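ABC transporter periplasmic-binding protein YtfQ (Mycobacterium smegmatis, PDB 6HB0) probably binds a sugar, likely L-arabinofuranose, as the solute-binding component of an ABC transporter. Local coordinates at residues Y141-G155 with F201-Q214. Numbering follows the deposited sequence.
Sequences YASATGPVNIVQLEG and FLKSTPQIDVVFAQ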
# COMPACT_ATOMS: atom_id res chain seq x y z
N TYR A 141 21.16 -0.74 -13.49
CA TYR A 141 21.75 -1.44 -14.59
C TYR A 141 21.86 -0.56 -15.83
O TYR A 141 21.88 -1.08 -16.93
CB TYR A 141 20.85 -2.62 -14.89
CG TYR A 141 20.95 -3.73 -13.89
CD1 TYR A 141 21.93 -4.74 -14.01
CD2 TYR A 141 20.03 -3.83 -12.86
CE1 TYR A 141 21.96 -5.82 -13.12
CE2 TYR A 141 20.07 -4.85 -11.96
CZ TYR A 141 21.03 -5.85 -12.10
OH TYR A 141 21.02 -6.84 -11.17
N ALA A 142 21.91 0.75 -15.66
CA ALA A 142 21.98 1.65 -16.83
C ALA A 142 23.25 1.33 -17.65
O ALA A 142 23.22 1.42 -18.88
CB ALA A 142 22.02 3.11 -16.38
N SER A 143 24.33 0.95 -16.98
CA SER A 143 25.56 0.53 -17.67
C SER A 143 25.79 -0.99 -17.84
O SER A 143 26.94 -1.39 -18.06
CB SER A 143 26.78 1.10 -16.95
OG SER A 143 26.68 2.49 -16.94
N ALA A 144 24.76 -1.83 -17.79
CA ALA A 144 25.00 -3.24 -17.95
C ALA A 144 25.67 -3.48 -19.28
O ALA A 144 25.28 -2.90 -20.30
CB ALA A 144 23.73 -4.06 -17.87
N THR A 145 26.69 -4.34 -19.27
CA THR A 145 27.40 -4.71 -20.50
C THR A 145 26.86 -6.04 -21.07
O THR A 145 27.41 -6.60 -22.00
CB THR A 145 28.94 -4.75 -20.25
OG1 THR A 145 29.24 -5.75 -19.26
CG2 THR A 145 29.49 -3.39 -19.76
N GLY A 146 25.75 -6.53 -20.53
CA GLY A 146 25.05 -7.71 -21.09
C GLY A 146 23.56 -7.60 -20.85
O GLY A 146 23.12 -6.67 -20.19
N PRO A 147 22.77 -8.49 -21.45
CA PRO A 147 21.33 -8.36 -21.23
C PRO A 147 20.97 -8.47 -19.74
O PRO A 147 21.68 -9.16 -18.97
CB PRO A 147 20.76 -9.55 -22.01
CG PRO A 147 21.80 -9.92 -23.00
CD PRO A 147 23.09 -9.65 -22.30
N VAL A 148 19.91 -7.78 -19.32
CA VAL A 148 19.47 -7.87 -17.92
C VAL A 148 18.16 -8.67 -17.84
O VAL A 148 17.11 -8.20 -18.27
CB VAL A 148 19.37 -6.51 -17.26
CG1 VAL A 148 18.93 -6.64 -15.81
CG2 VAL A 148 20.74 -5.83 -17.32
N ASN A 149 18.28 -9.89 -17.34
CA ASN A 149 17.14 -10.79 -17.29
C ASN A 149 16.43 -10.68 -15.94
O ASN A 149 17.02 -10.97 -14.89
CB ASN A 149 17.57 -12.20 -17.58
CG ASN A 149 17.97 -12.41 -19.05
OD1 ASN A 149 17.68 -11.62 -19.91
ND2 ASN A 149 18.60 -13.50 -19.32
N ILE A 150 15.20 -10.24 -15.99
CA ILE A 150 14.38 -10.01 -14.81
C ILE A 150 13.37 -11.14 -14.74
O ILE A 150 12.77 -11.48 -15.75
CB ILE A 150 13.62 -8.69 -14.92
CG1 ILE A 150 14.59 -7.52 -15.06
CG2 ILE A 150 12.73 -8.48 -13.69
CD1 ILE A 150 13.91 -6.24 -15.52
N VAL A 151 13.20 -11.73 -13.56
CA VAL A 151 12.04 -12.57 -13.34
C VAL A 151 11.12 -11.90 -12.34
O VAL A 151 11.57 -11.20 -11.45
CB VAL A 151 12.41 -13.98 -12.93
CG1 VAL A 151 13.31 -14.61 -14.02
CG2 VAL A 151 13.01 -14.06 -11.53
N GLN A 152 9.82 -12.09 -12.52
CA GLN A 152 8.83 -11.43 -11.71
C GLN A 152 7.93 -12.39 -10.98
O GLN A 152 7.30 -13.28 -11.58
CB GLN A 152 8.01 -10.48 -12.58
CG GLN A 152 6.91 -9.73 -11.83
CD GLN A 152 6.31 -8.53 -12.57
OE1 GLN A 152 5.55 -7.75 -11.98
NE2 GLN A 152 6.60 -8.41 -13.85
N LEU A 153 7.87 -12.24 -9.68
CA LEU A 153 6.95 -13.02 -8.84
C LEU A 153 5.73 -12.14 -8.65
O LEU A 153 5.79 -11.11 -7.97
CB LEU A 153 7.62 -13.37 -7.52
CG LEU A 153 8.90 -14.21 -7.62
CD1 LEU A 153 9.59 -14.30 -6.26
CD2 LEU A 153 8.56 -15.60 -8.10
N GLU A 154 4.62 -12.51 -9.31
CA GLU A 154 3.43 -11.73 -9.25
C GLU A 154 2.56 -12.14 -8.08
O GLU A 154 2.60 -13.30 -7.64
CB GLU A 154 2.59 -11.93 -10.50
CG GLU A 154 3.31 -11.69 -11.78
CD GLU A 154 2.46 -12.15 -12.98
OE1 GLU A 154 1.22 -12.29 -12.86
OE2 GLU A 154 3.05 -12.30 -14.07
N GLY A 155 1.76 -11.19 -7.62
CA GLY A 155 0.74 -11.45 -6.65
C GLY A 155 -0.41 -12.29 -7.24
O GLY A 155 -0.41 -12.69 -8.40
N PHE A 201 11.75 -20.91 -11.83
CA PHE A 201 12.48 -19.95 -12.65
C PHE A 201 13.96 -20.37 -12.78
O PHE A 201 14.55 -20.23 -13.85
CB PHE A 201 12.43 -18.55 -12.04
CG PHE A 201 11.12 -17.84 -12.16
CD1 PHE A 201 10.13 -18.24 -13.04
CD2 PHE A 201 10.90 -16.69 -11.42
CE1 PHE A 201 8.97 -17.53 -13.21
CE2 PHE A 201 9.72 -15.99 -11.56
CZ PHE A 201 8.77 -16.40 -12.47
N LEU A 202 14.56 -20.77 -11.67
CA LEU A 202 15.94 -21.22 -11.63
C LEU A 202 16.16 -22.45 -12.54
O LEU A 202 17.25 -22.63 -13.08
CB LEU A 202 16.37 -21.56 -10.21
CG LEU A 202 16.57 -20.34 -9.27
CD1 LEU A 202 16.51 -20.78 -7.81
CD2 LEU A 202 17.86 -19.60 -9.56
N LYS A 203 15.13 -23.27 -12.69
CA LYS A 203 15.20 -24.42 -13.59
C LYS A 203 15.03 -24.04 -15.05
O LYS A 203 15.73 -24.58 -15.89
CB LYS A 203 14.16 -25.49 -13.20
CG LYS A 203 14.65 -26.41 -12.11
CD LYS A 203 13.50 -27.17 -11.45
CE LYS A 203 13.93 -27.79 -10.13
NZ LYS A 203 12.83 -27.73 -9.12
N SER A 204 14.13 -23.10 -15.34
CA SER A 204 13.74 -22.77 -16.70
C SER A 204 14.59 -21.65 -17.33
O SER A 204 14.61 -21.49 -18.53
CB SER A 204 12.28 -22.33 -16.72
OG SER A 204 12.17 -20.99 -16.27
N THR A 205 15.25 -20.86 -16.50
CA THR A 205 15.88 -19.64 -16.96
C THR A 205 17.36 -19.68 -16.58
O THR A 205 17.71 -19.49 -15.41
CB THR A 205 15.22 -18.38 -16.33
OG1 THR A 205 13.81 -18.39 -16.57
CG2 THR A 205 15.82 -17.12 -16.92
N PRO A 206 18.24 -19.88 -17.57
CA PRO A 206 19.66 -20.10 -17.22
C PRO A 206 20.38 -18.87 -16.61
O PRO A 206 21.30 -19.00 -15.81
CB PRO A 206 20.30 -20.51 -18.56
CG PRO A 206 19.28 -20.24 -19.64
CD PRO A 206 18.04 -19.66 -19.02
N GLN A 207 19.95 -17.68 -16.98
CA GLN A 207 20.58 -16.46 -16.57
C GLN A 207 19.51 -15.54 -15.94
O GLN A 207 18.63 -15.07 -16.62
CB GLN A 207 21.26 -15.84 -17.82
CG GLN A 207 21.37 -14.32 -17.89
CD GLN A 207 22.42 -13.73 -16.97
OE1 GLN A 207 22.85 -14.38 -16.01
NE2 GLN A 207 22.83 -12.50 -17.25
N ILE A 208 19.57 -15.37 -14.62
CA ILE A 208 18.65 -14.48 -13.91
C ILE A 208 19.49 -13.45 -13.21
O ILE A 208 20.37 -13.78 -12.42
CB ILE A 208 17.75 -15.20 -12.88
CG1 ILE A 208 16.90 -16.27 -13.58
CG2 ILE A 208 16.87 -14.20 -12.14
CD1 ILE A 208 16.14 -17.17 -12.61
N ASP A 209 19.23 -12.19 -13.51
CA ASP A 209 19.98 -11.11 -12.88
C ASP A 209 19.22 -10.51 -11.69
O ASP A 209 19.81 -10.24 -10.66
CB ASP A 209 20.28 -10.07 -13.92
CG ASP A 209 21.15 -10.69 -15.09
OD1 ASP A 209 22.32 -11.04 -14.82
OD2 ASP A 209 20.63 -10.90 -16.21
N VAL A 210 17.91 -10.36 -11.83
CA VAL A 210 17.10 -9.67 -10.85
C VAL A 210 15.78 -10.37 -10.69
O VAL A 210 15.21 -10.80 -11.69
CB VAL A 210 16.78 -8.24 -11.32
CG1 VAL A 210 15.91 -7.54 -10.27
CG2 VAL A 210 18.05 -7.45 -11.57
N VAL A 211 15.32 -10.50 -9.45
CA VAL A 211 13.92 -10.81 -9.19
C VAL A 211 13.15 -9.60 -8.68
O VAL A 211 13.62 -8.87 -7.82
CB VAL A 211 13.65 -12.14 -8.42
CG1 VAL A 211 14.90 -12.86 -8.01
CG2 VAL A 211 12.46 -12.10 -7.44
N PHE A 212 12.02 -9.33 -9.29
CA PHE A 212 11.09 -8.36 -8.79
C PHE A 212 9.96 -9.14 -8.11
O PHE A 212 9.24 -9.91 -8.74
CB PHE A 212 10.54 -7.49 -9.89
CG PHE A 212 9.37 -6.65 -9.45
CD1 PHE A 212 9.44 -5.92 -8.28
CD2 PHE A 212 8.20 -6.61 -10.18
CE1 PHE A 212 8.38 -5.12 -7.87
CE2 PHE A 212 7.15 -5.83 -9.77
CZ PHE A 212 7.24 -5.09 -8.60
N ALA A 213 9.88 -8.98 -6.81
CA ALA A 213 8.87 -9.66 -5.97
C ALA A 213 7.82 -8.63 -5.61
O ALA A 213 8.12 -7.61 -4.99
CB ALA A 213 9.52 -10.17 -4.73
N GLN A 214 6.59 -8.88 -6.01
CA GLN A 214 5.52 -7.92 -5.78
C GLN A 214 5.08 -7.84 -4.31
O GLN A 214 4.25 -7.00 -4.02
CB GLN A 214 4.31 -8.24 -6.64
CG GLN A 214 4.50 -7.96 -8.07
CD GLN A 214 3.25 -8.22 -8.86
OE1 GLN A 214 2.22 -8.57 -8.30
NE2 GLN A 214 3.35 -8.07 -10.20
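V151 and L153 press onto F201, in the last turn of helix 191-204, and this is the tight side of the contact. V151 CG2 sits 3.4 Å from F201 CD2, while its CG1 meets I208. L153 divides its two methyls, CD2 going to F201 and CD1 to V211 CG2. The carbonyl of Q152 meets the F201 ring at its edge, in plane. Strands 148-154 and 210-213 run parallel, their axes 25° apart, as neighbours in the mixed sheet of one lobe of this periplasmic-binding-protein fold; helix 191-204 belongs to the crossover from edge strand 179-186 to 210-213. V151 bonds to V210 O through N and to F212 N through O. On the other face Q152 has CG anti to the backbone N (chi1 179°), which carries its extended chain alongside the F212 ring, and its OE1 takes a 2.8 Å bond from Q214 NE2. Q214 OE1 in turn accepts G155 N from above its carbonyl plane, so both ends of this buried amide are held. Toward the more exposed end, polar links take over much of the contact: D209 OD2 receives N149 N at 2.8 Å through its anti lone pair, and N149 ND2 reaches Q207 O. P147 and Q207 are exposed to solvent.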